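Local atomic coordinates of hydrolase, haloacid dehalogenase-like family (Porphyromonas gingivalis, PDB entry 2I6X), a protein that belongs to the haloacid dehalogenase superfamily and is probably a hydrolase, although its own substrate and reaction have not been defined. Residues R6-L12 and Y105-S111; L50-G55 and S143-Y149; E93-I98 and N198-T204; D138-A142 and M159-S163; G164-E168 and L186-T190. All coordinates share one frame. Numbering follows the deposited sequence.

Contact 1: residues R6-L12 and Y105-S111; sequences RNIVFDL and YRLFLLS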
# COMPACT_ATOMS: atom_id res chain seq x y z
N ARG A 6 5.98 -18.61 8.65
CA ARG A 6 7.19 -17.96 9.18
C ARG A 6 7.24 -16.45 8.84
O ARG A 6 7.85 -15.66 9.57
CB ARG A 6 8.45 -18.62 8.60
CG ARG A 6 8.69 -20.06 9.04
CD ARG A 6 10.19 -20.35 9.04
NE ARG A 6 10.53 -21.77 9.00
CZ ARG A 6 10.47 -22.61 10.04
NH1 ARG A 6 10.08 -22.18 11.24
NH2 ARG A 6 10.80 -23.89 9.87
N ASN A 7 6.61 -16.07 7.73
CA ASN A 7 6.64 -14.71 7.22
C ASN A 7 5.21 -14.21 6.98
O ASN A 7 4.33 -14.98 6.62
CB ASN A 7 7.43 -14.62 5.91
CG ASN A 7 8.58 -15.61 5.84
OD1 ASN A 7 9.60 -15.45 6.53
ND2 ASN A 7 8.43 -16.63 5.02
N ILE A 8 5.00 -12.91 7.21
CA ILE A 8 3.70 -12.34 6.95
C ILE A 8 3.95 -11.05 6.18
O ILE A 8 4.80 -10.26 6.58
CB ILE A 8 2.90 -12.03 8.26
CG1 ILE A 8 2.81 -13.25 9.18
CG2 ILE A 8 1.50 -11.51 7.94
CD1 ILE A 8 2.70 -12.87 10.63
N VAL A 9 3.20 -10.86 5.10
CA VAL A 9 3.32 -9.70 4.21
C VAL A 9 1.98 -8.99 4.23
O VAL A 9 0.95 -9.62 4.06
CB VAL A 9 3.63 -10.13 2.74
CG1 VAL A 9 3.67 -8.90 1.80
CG2 VAL A 9 4.94 -10.90 2.66
N PHE A 10 2.01 -7.67 4.43
CA PHE A 10 0.80 -6.87 4.51
C PHE A 10 0.76 -5.88 3.38
O PHE A 10 1.81 -5.33 3.01
CB PHE A 10 0.80 -6.06 5.81
CG PHE A 10 0.76 -6.90 7.05
CD1 PHE A 10 -0.46 -7.14 7.70
CD2 PHE A 10 1.92 -7.43 7.59
CE1 PHE A 10 -0.50 -7.92 8.86
CE2 PHE A 10 1.88 -8.21 8.73
CZ PHE A 10 0.66 -8.45 9.36
N ASP A 11 -0.42 -5.60 2.84
CA ASP A 11 -0.59 -4.35 2.07
C ASP A 11 -0.78 -3.20 3.08
O ASP A 11 -1.03 -3.43 4.25
CB ASP A 11 -1.81 -4.47 1.15
CG ASP A 11 -1.89 -3.38 0.10
OD1 ASP A 11 -0.93 -2.59 -0.12
OD2 ASP A 11 -2.97 -3.31 -0.53
N LEU A 12 -0.66 -1.96 2.61
CA LEU A 12 -0.85 -0.79 3.42
C LEU A 12 -2.30 -0.32 3.27
O LEU A 12 -3.11 -0.49 4.20
CB LEU A 12 0.14 0.31 3.00
CG LEU A 12 0.15 1.59 3.85
CD1 LEU A 12 0.43 1.33 5.34
CD2 LEU A 12 1.18 2.56 3.27
N TYR A 105 7.90 -13.61 13.91
CA TYR A 105 7.71 -13.67 12.47
C TYR A 105 8.59 -12.63 11.83
O TYR A 105 8.93 -11.60 12.45
CB TYR A 105 6.24 -13.39 12.06
CG TYR A 105 5.28 -14.41 12.61
CD1 TYR A 105 5.09 -15.63 11.95
CD2 TYR A 105 4.58 -14.16 13.80
CE1 TYR A 105 4.23 -16.58 12.46
CE2 TYR A 105 3.71 -15.12 14.34
CZ TYR A 105 3.55 -16.34 13.66
OH TYR A 105 2.70 -17.31 14.18
N ARG A 106 8.93 -12.91 10.58
CA ARG A 106 9.46 -11.91 9.70
C ARG A 106 8.28 -11.20 9.02
O ARG A 106 7.38 -11.85 8.50
CB ARG A 106 10.39 -12.57 8.70
CG ARG A 106 11.66 -13.07 9.35
CD ARG A 106 12.60 -13.64 8.32
NE ARG A 106 13.25 -12.61 7.51
CZ ARG A 106 13.61 -12.78 6.24
NH1 ARG A 106 13.35 -13.93 5.61
NH2 ARG A 106 14.20 -11.79 5.58
N LEU A 107 8.29 -9.87 9.07
CA LEU A 107 7.17 -9.05 8.66
C LEU A 107 7.58 -8.15 7.53
O LEU A 107 8.64 -7.53 7.58
CB LEU A 107 6.68 -8.19 9.83
CG LEU A 107 6.24 -8.96 11.07
CD1 LEU A 107 5.84 -8.01 12.16
CD2 LEU A 107 5.12 -9.97 10.74
N PHE A 108 6.74 -8.07 6.51
CA PHE A 108 7.02 -7.30 5.31
C PHE A 108 5.79 -6.52 4.88
O PHE A 108 4.67 -6.91 5.17
CB PHE A 108 7.49 -8.24 4.21
CG PHE A 108 8.67 -9.07 4.61
CD1 PHE A 108 9.97 -8.56 4.50
CD2 PHE A 108 8.49 -10.35 5.15
CE1 PHE A 108 11.06 -9.31 4.91
CE2 PHE A 108 9.58 -11.11 5.53
CZ PHE A 108 10.87 -10.59 5.42
N LEU A 109 6.02 -5.38 4.23
CA LEU A 109 4.95 -4.65 3.57
C LEU A 109 5.13 -4.75 2.05
O LEU A 109 6.23 -4.54 1.52
CB LEU A 109 4.93 -3.19 4.03
CG LEU A 109 3.72 -2.34 3.59
CD1 LEU A 109 2.53 -2.48 4.55
CD2 LEU A 109 4.11 -0.84 3.42
N LEU A 110 4.06 -5.10 1.34
CA LEU A 110 4.11 -5.04 -0.12
C LEU A 110 2.94 -4.18 -0.57
O LEU A 110 1.78 -4.57 -0.50
CB LEU A 110 4.11 -6.43 -0.80
CG LEU A 110 4.04 -6.41 -2.33
CD1 LEU A 110 5.29 -5.77 -2.87
CD2 LEU A 110 3.81 -7.82 -2.98
N SER A 111 3.28 -3.00 -1.09
CA SER A 111 2.29 -1.97 -1.28
C SER A 111 2.43 -1.24 -2.61
O SER A 111 3.52 -0.83 -2.98
CB SER A 111 2.38 -0.99 -0.11
OG SER A 111 1.63 0.15 -0.37
O HOH W 1 -0.99 0.21 -0.33
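Two strands at the heart of the sheet run parallel, and apolar side chains make up most of both faces. On one face Ile8 CD1 lies 3.8 Å from Leu107 CD2 and 3.9 Å from the centroid of the Tyr105 ring, over its face, a CH-pi contact; Phe10 CB meets Leu109 CD1 at 4.2 Å. Leu107 and Phe10 also touch Ile98 of helix 92-101. On the other face Val9 reaches Leu110 (CG1 to CB, 3.6 Å) and Phe108 (CG2 to CB, 4.0 Å). Beta-branched and aromatic residues suit extended strands buried between helices. These are two inner strands of the parallel, Rossmann-like HAD sheet of order 3-2-1-4-5. Their backbones join through a parallel ladder: Ile8 N to Arg106 O, Phe108 N to Ile8 O and Phe10 N to Phe108 O are each 2.9 Å, and Leu110 N to Phe10 O is 2.8 Å. At the carboxyl end the character turns polar. Asp11 sits where HAD enzymes carry their nucleophilic aspartate, and Ser111 where they carry the motif II serine or threonine. One water joins them, donating to Asp11 OD1 (2.8 Å) and accepting from Ser111 OG (2.6 Å).

Contact 2: residues L50-G55 and S143-Y149; sequences LDLESG and SCQMGKY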
# COMPACT_ATOMS: atom_id res chain seq x y z
N LEU A 50 -0.86 5.59 -12.77
CA LEU A 50 -0.05 4.38 -12.77
C LEU A 50 1.43 4.70 -12.88
O LEU A 50 2.26 4.00 -12.30
CB LEU A 50 -0.46 3.38 -13.87
CG LEU A 50 0.47 2.15 -13.96
CD1 LEU A 50 0.39 1.30 -12.68
CD2 LEU A 50 0.26 1.29 -15.22
N ASP A 51 1.76 5.74 -13.64
CA ASP A 51 3.15 6.17 -13.79
C ASP A 51 3.67 6.64 -12.42
O ASP A 51 4.84 6.46 -12.10
CB ASP A 51 3.27 7.29 -14.82
CG ASP A 51 3.02 6.81 -16.25
OD1 ASP A 51 3.00 5.58 -16.49
OD2 ASP A 51 2.84 7.68 -17.15
N LEU A 52 2.77 7.21 -11.63
CA LEU A 52 3.08 7.65 -10.29
C LEU A 52 3.37 6.48 -9.31
O LEU A 52 4.34 6.58 -8.55
CB LEU A 52 1.99 8.58 -9.74
CG LEU A 52 2.10 9.07 -8.28
CD1 LEU A 52 3.24 10.07 -8.11
CD2 LEU A 52 0.78 9.65 -7.80
N GLU A 53 2.55 5.41 -9.33
CA GLU A 53 2.71 4.24 -8.42
C GLU A 53 3.92 3.42 -8.77
O GLU A 53 4.56 2.87 -7.90
CB GLU A 53 1.55 3.23 -8.50
CG GLU A 53 0.18 3.80 -8.42
CD GLU A 53 -0.72 2.92 -7.58
OE1 GLU A 53 -0.94 1.74 -7.98
OE2 GLU A 53 -1.20 3.44 -6.51
N SER A 54 4.15 3.29 -10.07
CA SER A 54 5.13 2.39 -10.60
C SER A 54 6.51 3.03 -10.60
O SER A 54 7.51 2.37 -10.86
CB SER A 54 4.74 1.97 -12.02
OG SER A 54 5.11 2.96 -12.97
N GLY A 55 6.57 4.32 -10.31
CA GLY A 55 7.83 5.04 -10.32
C GLY A 55 8.27 5.51 -11.69
O GLY A 55 9.28 6.20 -11.80
N SER A 143 5.91 -0.09 -4.48
CA SER A 143 5.87 -0.03 -5.94
C SER A 143 6.71 1.10 -6.55
O SER A 143 7.55 0.85 -7.42
CB SER A 143 4.42 0.05 -6.41
OG SER A 143 3.83 1.27 -6.04
N CYS A 144 6.51 2.33 -6.09
CA CYS A 144 7.22 3.48 -6.66
C CYS A 144 8.72 3.49 -6.36
O CYS A 144 9.48 4.15 -7.07
CB CYS A 144 6.58 4.82 -6.24
SG CYS A 144 6.43 5.09 -4.43
N GLN A 145 9.15 2.77 -5.33
CA GLN A 145 10.60 2.65 -5.10
C GLN A 145 11.23 1.58 -5.99
O GLN A 145 12.42 1.57 -6.19
CB GLN A 145 10.89 2.38 -3.61
CG GLN A 145 10.37 3.48 -2.70
CD GLN A 145 10.73 3.30 -1.22
OE1 GLN A 145 10.50 2.24 -0.61
NE2 GLN A 145 11.30 4.35 -0.64
N MSE A 146 10.41 0.68 -6.52
CA MSE A 146 10.93 -0.51 -7.16
C MSE A 146 10.84 -0.45 -8.68
O MSE A 146 11.49 -1.21 -9.38
CB MSE A 146 10.21 -1.73 -6.61
CG MSE A 146 10.43 -1.96 -5.13
SE MSE A 146 9.19 -3.28 -4.39
CE MSE A 146 10.20 -4.91 -4.86
N GLY A 147 10.05 0.49 -9.18
CA GLY A 147 9.70 0.53 -10.58
C GLY A 147 8.84 -0.66 -11.01
O GLY A 147 8.89 -1.05 -12.17
N LYS A 148 8.06 -1.24 -10.09
CA LYS A 148 7.18 -2.36 -10.42
C LYS A 148 5.90 -2.23 -9.59
O LYS A 148 5.86 -1.46 -8.63
CB LYS A 148 7.82 -3.73 -10.13
CG LYS A 148 9.23 -3.97 -10.65
CD LYS A 148 9.77 -5.28 -10.14
CE LYS A 148 10.87 -5.82 -11.04
NZ LYS A 148 12.25 -5.37 -10.70
N TYR A 149 4.86 -2.98 -9.95
CA TYR A 149 3.57 -2.80 -9.30
C TYR A 149 2.81 -4.08 -9.34
O TYR A 149 2.89 -4.83 -10.29
CB TYR A 149 2.73 -1.65 -9.94
CG TYR A 149 2.53 -1.78 -11.44
CD1 TYR A 149 3.54 -1.35 -12.35
CD2 TYR A 149 1.36 -2.32 -11.98
CE1 TYR A 149 3.38 -1.46 -13.74
CE2 TYR A 149 1.20 -2.45 -13.38
CZ TYR A 149 2.21 -2.01 -14.24
OH TYR A 149 2.06 -2.13 -15.62
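Tyr149, Ser54 and Glu53 bury the most surface where the end of one helix meets a short helical turn and the loop after it. One face of the Tyr149 ring is covered by Leu50: the CD1 methyl of Leu50 stands 3.8 Å from the ring centroid, only 9° off its normal, a well-formed CH-pi contact. Ser54 fits beside the same ring, with its CB 3.5 Å from Tyr149 CD1; a small residue suits so close an approach, and its hydroxyl turns back into its own helix to give a weak hydrogen bond from Ser54 OG to Leu50 O (3.1 Å). Glu53 contributes its backbone. Its carbonyl, in the last turn of the helix, accepts from Ser143 OG (Glu53 O to Ser143 OG, 2.6 Å), so a serine hydroxyl serves an acceptor at the end of a helix. Gly55 then leaves the helix with phi of 83°; these backbone angles would press a CB against the preceding carbonyl, and it would also lie 2.7 Å from Cys144 O, so only glycine fits without strain. Helix 48-54 belongs to the helical region inserted between strands 7-10 and 106-111, the position of a HAD C1 cap. Helix 143-146 directly follows strand 139-142, and Cys144 and Leu52 both touch Pro115 of helix 115-121, placing the contact between cap and core.

Contact 3: residues E93-I98 and N198-T204; sequences EKFDYI and NWIPAIT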
# COMPACT_ATOMS: atom_id res chain seq x y z
N GLU A 93 -4.54 0.16 16.20
CA GLU A 93 -4.61 -1.18 16.78
C GLU A 93 -3.98 -2.26 15.90
O GLU A 93 -3.35 -3.17 16.43
CB GLU A 93 -6.00 -1.55 17.29
CG GLU A 93 -7.04 -2.09 16.30
CD GLU A 93 -8.37 -2.45 17.01
OE1 GLU A 93 -8.43 -3.50 17.71
OE2 GLU A 93 -9.36 -1.66 16.88
N LYS A 94 -4.13 -2.15 14.58
CA LYS A 94 -3.50 -3.10 13.68
C LYS A 94 -1.99 -2.93 13.66
O LYS A 94 -1.26 -3.91 13.56
CB LYS A 94 -4.10 -3.04 12.28
CG LYS A 94 -5.56 -3.45 12.22
CD LYS A 94 -6.09 -3.26 10.81
CE LYS A 94 -7.59 -3.47 10.69
NZ LYS A 94 -8.01 -3.23 9.27
N PHE A 95 -1.51 -1.69 13.80
CA PHE A 95 -0.06 -1.49 13.94
C PHE A 95 0.48 -2.04 15.26
O PHE A 95 1.55 -2.65 15.29
CB PHE A 95 0.33 -0.03 13.73
CG PHE A 95 0.47 0.33 12.29
CD1 PHE A 95 1.61 -0.04 11.57
CD2 PHE A 95 -0.55 1.00 11.63
CE1 PHE A 95 1.76 0.29 10.20
CE2 PHE A 95 -0.43 1.33 10.27
CZ PHE A 95 0.73 0.98 9.55
N ASP A 96 -0.27 -1.83 16.35
CA ASP A 96 0.06 -2.45 17.62
C ASP A 96 0.15 -3.97 17.52
O ASP A 96 1.10 -4.56 18.04
CB ASP A 96 -0.96 -2.05 18.71
CG ASP A 96 -0.68 -0.68 19.29
OD1 ASP A 96 0.43 -0.14 19.06
OD2 ASP A 96 -1.55 -0.13 19.99
N TYR A 97 -0.82 -4.58 16.83
CA TYR A 97 -0.86 -6.02 16.67
C TYR A 97 0.33 -6.52 15.87
O TYR A 97 0.94 -7.53 16.21
CB TYR A 97 -2.17 -6.46 16.00
CG TYR A 97 -2.16 -7.93 15.69
CD1 TYR A 97 -2.10 -8.88 16.72
CD2 TYR A 97 -2.19 -8.38 14.38
CE1 TYR A 97 -2.06 -10.26 16.44
CE2 TYR A 97 -2.15 -9.76 14.08
CZ TYR A 97 -2.08 -10.69 15.12
OH TYR A 97 -2.06 -12.03 14.84
N ILE A 98 0.66 -5.81 14.80
CA ILE A 98 1.79 -6.12 13.95
C ILE A 98 3.05 -6.01 14.80
O ILE A 98 3.93 -6.83 14.70
CB ILE A 98 1.81 -5.17 12.71
CG1 ILE A 98 0.73 -5.58 11.73
CG2 ILE A 98 3.15 -5.16 11.97
CD1 ILE A 98 0.77 -4.74 10.49
N ASN A 198 -11.92 -5.42 10.67
CA ASN A 198 -11.00 -5.83 11.74
C ASN A 198 -10.59 -7.27 11.60
O ASN A 198 -11.31 -8.17 12.05
CB ASN A 198 -11.53 -5.64 13.18
CG ASN A 198 -10.45 -6.04 14.23
OD1 ASN A 198 -9.24 -6.05 13.90
ND2 ASN A 198 -10.87 -6.37 15.45
N TRP A 199 -9.42 -7.49 11.03
CA TRP A 199 -8.98 -8.84 10.70
C TRP A 199 -8.08 -9.47 11.76
O TRP A 199 -7.60 -10.57 11.55
CB TRP A 199 -8.27 -8.86 9.36
CG TRP A 199 -7.25 -7.75 9.15
CD1 TRP A 199 -7.37 -6.70 8.28
CD2 TRP A 199 -5.97 -7.60 9.79
NE1 TRP A 199 -6.26 -5.90 8.35
CE2 TRP A 199 -5.37 -6.44 9.25
CE3 TRP A 199 -5.27 -8.33 10.76
CZ2 TRP A 199 -4.09 -5.97 9.67
CZ3 TRP A 199 -4.02 -7.88 11.18
CH2 TRP A 199 -3.44 -6.70 10.64
N ILE A 200 -7.82 -8.75 12.85
CA ILE A 200 -6.93 -9.25 13.88
C ILE A 200 -7.36 -10.63 14.36
O ILE A 200 -6.54 -11.54 14.33
CB ILE A 200 -6.73 -8.26 15.06
CG1 ILE A 200 -5.93 -7.04 14.60
CG2 ILE A 200 -6.02 -8.95 16.22
CD1 ILE A 200 -6.04 -5.86 15.57
N PRO A 201 -8.63 -10.80 14.81
CA PRO A 201 -9.02 -12.16 15.25
C PRO A 201 -8.79 -13.28 14.21
O PRO A 201 -8.25 -14.34 14.55
CB PRO A 201 -10.50 -12.00 15.62
CG PRO A 201 -10.64 -10.54 16.03
CD PRO A 201 -9.74 -9.83 15.02
N ALA A 202 -9.16 -13.04 12.94
CA ALA A 202 -9.01 -14.04 11.87
C ALA A 202 -7.56 -14.38 11.56
O ALA A 202 -7.21 -15.54 11.33
CB ALA A 202 -9.73 -13.59 10.59
N ILE A 203 -6.71 -13.35 11.52
CA ILE A 203 -5.28 -13.57 11.30
C ILE A 203 -4.62 -14.30 12.51
O ILE A 203 -3.86 -15.25 12.32
CB ILE A 203 -4.57 -12.24 10.92
CG1 ILE A 203 -5.11 -11.67 9.59
CG2 ILE A 203 -3.04 -12.39 10.89
CD1 ILE A 203 -5.21 -12.64 8.41
N THR A 204 -4.96 -13.88 13.74
CA THR A 204 -4.50 -14.53 14.98
C THR A 204 -4.80 -16.03 14.94
O THR A 204 -4.04 -16.85 15.49
CB THR A 204 -5.18 -13.91 16.25
OG1 THR A 204 -5.12 -12.48 16.18
CG2 THR A 204 -4.51 -14.37 17.55
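Helices 93-98 and 200-204 run nearly parallel, their axes 19° apart but no closer than 11.8 Å; the nearest CA atoms, of Lys94 and Ile200, are 7.0 Å apart. So wide a spacing demands large side chains, and Tyr97 and Trp199 supply them. Tyr97 CD2 meets Trp199 CZ3 at 3.7 Å, while the CG2 methyl of Ile200 sits over the Tyr97 ring, 4.0 Å from its centroid. The aliphatic length of Lys94 lies on Trp199, with CE 4.0 Å from the centroid of the five-membered ring. Their nitrogens, both donors, do not bond to each other; Lys94 NZ and Trp199 NE1 each reach Val15 O, and the lysine also reaches Glu197 O. Asn198 OD1 accepts from Ile200 N at 3.2 Å, a capping bond that suits asparagine at a helix start. Helix 92-101 leads into strand 106-111 and helix 200-207 follows strand 189-191: together they form part of a helical layer over one face of the sheet in the three-layer alpha/beta Rossmann-like core.

Contact 4: residues D138-A142 and M159-S163; sequences DKVYA and MIADS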
# COMPACT_ATOMS: atom_id res chain seq x y z
N ASP A 138 10.47 -5.87 8.65
CA ASP A 138 11.85 -6.18 8.36
C ASP A 138 12.24 -5.43 7.10
O ASP A 138 13.33 -4.87 7.02
CB ASP A 138 12.07 -7.69 8.29
CG ASP A 138 11.91 -8.34 9.65
OD1 ASP A 138 12.78 -8.13 10.53
OD2 ASP A 138 10.90 -9.03 9.88
N LYS A 139 11.31 -5.37 6.15
CA LYS A 139 11.46 -4.53 4.97
C LYS A 139 10.14 -4.09 4.32
O LYS A 139 9.16 -4.83 4.31
CB LYS A 139 12.37 -5.19 3.93
CG LYS A 139 12.82 -4.25 2.83
CD LYS A 139 14.23 -4.58 2.36
CE LYS A 139 14.69 -3.66 1.26
NZ LYS A 139 15.99 -4.16 0.63
N VAL A 140 10.17 -2.88 3.78
CA VAL A 140 9.09 -2.28 3.01
C VAL A 140 9.37 -2.38 1.50
O VAL A 140 10.42 -1.93 1.00
CB VAL A 140 8.86 -0.81 3.46
CG1 VAL A 140 7.86 -0.10 2.55
CG2 VAL A 140 8.36 -0.80 4.91
N TYR A 141 8.43 -3.01 0.80
CA TYR A 141 8.45 -3.12 -0.63
C TYR A 141 7.36 -2.22 -1.22
O TYR A 141 6.15 -2.53 -1.17
CB TYR A 141 8.33 -4.60 -1.06
CG TYR A 141 9.50 -5.46 -0.56
CD1 TYR A 141 10.75 -5.42 -1.20
CD2 TYR A 141 9.35 -6.28 0.57
CE1 TYR A 141 11.82 -6.19 -0.71
CE2 TYR A 141 10.41 -7.07 1.05
CZ TYR A 141 11.64 -7.02 0.42
OH TYR A 141 12.68 -7.79 0.92
N ALA A 142 7.81 -1.09 -1.77
CA ALA A 142 6.91 -0.05 -2.28
C ALA A 142 7.03 0.09 -3.78
O ALA A 142 8.11 0.38 -4.28
CB ALA A 142 7.22 1.29 -1.61
N MSE A 159 10.75 -9.18 -4.27
CA MSE A 159 10.51 -9.39 -2.84
C MSE A 159 11.04 -10.73 -2.31
O MSE A 159 11.79 -10.76 -1.33
CB MSE A 159 9.02 -9.25 -2.51
CG MSE A 159 8.72 -9.63 -1.07
SE MSE A 159 6.88 -9.25 -0.50
CE MSE A 159 6.00 -10.72 -1.49
N ILE A 160 10.64 -11.82 -2.95
CA ILE A 160 11.18 -13.17 -2.67
C ILE A 160 12.70 -13.24 -2.72
O ILE A 160 13.31 -13.70 -1.75
CB ILE A 160 10.52 -14.21 -3.62
CG1 ILE A 160 8.99 -14.27 -3.38
CG2 ILE A 160 11.18 -15.59 -3.53
CD1 ILE A 160 8.24 -15.01 -4.53
N ALA A 161 13.30 -12.80 -3.83
CA ALA A 161 14.76 -12.76 -3.95
C ALA A 161 15.42 -11.93 -2.83
O ALA A 161 16.39 -12.37 -2.21
CB ALA A 161 15.17 -12.24 -5.31
N ASP A 162 14.88 -10.74 -2.56
CA ASP A 162 15.51 -9.83 -1.61
C ASP A 162 15.37 -10.30 -0.15
O ASP A 162 16.32 -10.17 0.62
CB ASP A 162 14.98 -8.40 -1.77
CG ASP A 162 15.64 -7.41 -0.78
OD1 ASP A 162 16.82 -7.06 -0.97
OD2 ASP A 162 14.98 -7.00 0.20
N SER A 163 14.20 -10.84 0.20
CA SER A 163 13.92 -11.26 1.57
C SER A 163 14.31 -12.69 1.88
O SER A 163 14.54 -13.04 3.04
CB SER A 163 12.41 -11.11 1.87
OG SER A 163 11.71 -12.09 1.11
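This contact lies within a beta-alpha-beta crossover of the Rossmann-like core: edge strand 139-142 is followed by helix 153-163, which returns nearly antiparallel to it (157°) before the chain enters strand 170-173. Tyr141 spans the gap of 10.6 Å between the axes. The ring carries selenomethionine Met159 over one face, with CG 4.0 Å from the ring centroid and SE 4.8 Å away in an oblique Met-aromatic contact; a flexible, polarisable side chain fits well against an aromatic surface. The phenol continues past this apolar patch to the last turn of the helix, where Tyr141 OH donates to Asp162 OD2 at 2.5 Å. Lys139, two residues earlier and so on the same face of the strand, completes the group with a salt bridge from NZ to Asp162 OD2 (3.0 Å). Tyrosine is apt here because it is apolar along its ring and polar at its tip. Asp162 OD2 thus accepts from both strand residues at once, so that one carboxylate has its charge balanced by the lysine while satisfying the hydroxyl of a largely buried tyrosine.

Contact 5: residues G164-E168 and L186-T190; sequences GMKPE and LGFHT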
# COMPACT_ATOMS: atom_id res chain seq x y z
N GLY A 164 14.33 -13.53 0.85
CA GLY A 164 14.51 -14.97 1.01
C GLY A 164 13.31 -15.73 1.58
O GLY A 164 13.45 -16.85 2.06
N MSE A 165 12.14 -15.13 1.52
CA MSE A 165 10.92 -15.79 1.97
C MSE A 165 10.49 -16.90 1.01
O MSE A 165 10.48 -16.73 -0.22
CB MSE A 165 9.79 -14.78 2.14
CG MSE A 165 9.30 -14.15 0.84
SE MSE A 165 7.88 -12.83 1.12
CE MSE A 165 8.77 -11.50 2.22
N LYS A 166 10.18 -18.06 1.58
CA LYS A 166 9.50 -19.14 0.86
C LYS A 166 8.00 -18.83 0.81
O LYS A 166 7.37 -18.60 1.86
CB LYS A 166 9.77 -20.48 1.53
CG LYS A 166 11.24 -20.82 1.62
CD LYS A 166 11.48 -22.24 2.08
CE LYS A 166 12.90 -22.40 2.59
NZ LYS A 166 13.22 -23.81 2.95
N PRO A 167 7.42 -18.75 -0.40
CA PRO A 167 5.96 -18.49 -0.52
C PRO A 167 5.08 -19.43 0.32
O PRO A 167 4.10 -18.99 0.92
CB PRO A 167 5.69 -18.63 -2.02
CG PRO A 167 7.02 -18.32 -2.66
CD PRO A 167 8.07 -18.87 -1.73
N GLU A 168 5.42 -20.72 0.38
CA GLU A 168 4.59 -21.63 1.14
C GLU A 168 4.73 -21.45 2.66
O GLU A 168 4.02 -22.08 3.43
CB GLU A 168 4.78 -23.07 0.73
CG GLU A 168 6.08 -23.70 1.19
CD GLU A 168 7.21 -23.55 0.17
OE1 GLU A 168 8.07 -24.48 0.14
OE2 GLU A 168 7.22 -22.51 -0.59
N LEU A 186 1.75 -17.87 -7.19
CA LEU A 186 3.12 -18.02 -6.76
C LEU A 186 3.35 -18.93 -5.55
O LEU A 186 4.50 -19.16 -5.16
CB LEU A 186 3.72 -16.61 -6.52
CG LEU A 186 3.84 -15.82 -7.84
CD1 LEU A 186 4.27 -14.40 -7.56
CD2 LEU A 186 4.78 -16.54 -8.87
N GLY A 187 2.27 -19.41 -4.93
CA GLY A 187 2.37 -20.37 -3.84
C GLY A 187 2.22 -19.81 -2.43
O GLY A 187 2.40 -20.55 -1.46
N PHE A 188 1.87 -18.51 -2.31
CA PHE A 188 1.56 -17.91 -1.00
C PHE A 188 0.26 -18.42 -0.37
O PHE A 188 -0.68 -18.79 -1.08
CB PHE A 188 1.48 -16.37 -1.08
CG PHE A 188 2.79 -15.72 -1.44
CD1 PHE A 188 3.62 -15.20 -0.44
CD2 PHE A 188 3.19 -15.60 -2.77
CE1 PHE A 188 4.81 -14.59 -0.76
CE2 PHE A 188 4.39 -14.99 -3.11
CZ PHE A 188 5.22 -14.49 -2.11
N HIS A 189 0.23 -18.45 0.96
CA HIS A 189 -1.01 -18.39 1.75
C HIS A 189 -1.54 -16.98 1.64
O HIS A 189 -0.76 -16.03 1.68
CB HIS A 189 -0.77 -18.76 3.21
CG HIS A 189 -0.23 -20.15 3.35
ND1 HIS A 189 -1.05 -21.26 3.32
CD2 HIS A 189 1.04 -20.61 3.42
CE1 HIS A 189 -0.31 -22.35 3.41
NE2 HIS A 189 0.96 -21.99 3.47
N THR A 190 -2.84 -16.85 1.42
CA THR A 190 -3.42 -15.52 1.27
C THR A 190 -4.58 -15.32 2.22
O THR A 190 -5.20 -16.29 2.69
CB THR A 190 -3.88 -15.19 -0.20
OG1 THR A 190 -4.89 -16.10 -0.62
CG2 THR A 190 -2.71 -15.20 -1.20
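Here two connecting segments pack together at the amino ends of neighbouring parallel strands, at the end of the Rossmann-like sheet away from Asp11. Residues 164-168 lead from helix 153-163 into strand 170-173; residues 186-190 leave helix 177-185 through a Schellman motif and enter strand 189-191. Pro167 and Phe188 bury the most surface. The CB of Pro167 lies over the Phe188 ring, 3.9 Å from its centroid and 8° off the normal, so this methylene meets the aromatic face through its C-H bonds, a CH-pi contact. Selenomethionine Met165 approaches the same ring at its edge, SE to CE1 of Phe188 being 4.0 Å, a Met-aromatic contact. Met159 and Ile160 of helix 153-163 also touch Phe188, which is thereby buried. Gly187 closes the Schellman turn with phi of 101°, where a CB would be jammed against the preceding carbonyl. Alongside this turn, Pro167 CB lies 3.4 Å from Leu186 O. The backbones also meet through a nearly straight CA-H...O contact, Phe188 CA to Pro167 O at 3.4 Å. Histidine suits the outer edge of the contact, as its ring can offer a donor to a carbonyl: His189 NE2 makes a weak hydrogen bond to Glu168 O at 3.1 Å.

How the contacts relate
Contacts 1, 4 and 5 all reach the five-stranded parallel sheet. The centres of contacts 1 and 4 are about 9 Å apart, those of contacts 1 and 5 about 11 Å; Met159 and Met165 join contacts 4 and 5 against the face carrying Val9 and Phe108. Contact 3 covers the opposite face, its centre about 13 Å from that of contact 1. Contact 2 lies beyond the carboxyl ends of the strands, its centre about 28 Å from that of contact 3. Contacts 1, 2 and 3 interleave along the chain, as do 2 and 4; contacts 4 and 5 fall between the segments of contact 3. The core thus uses chain on both sides of the inserted helical region, probably a cap, which contact 2 joins back to it.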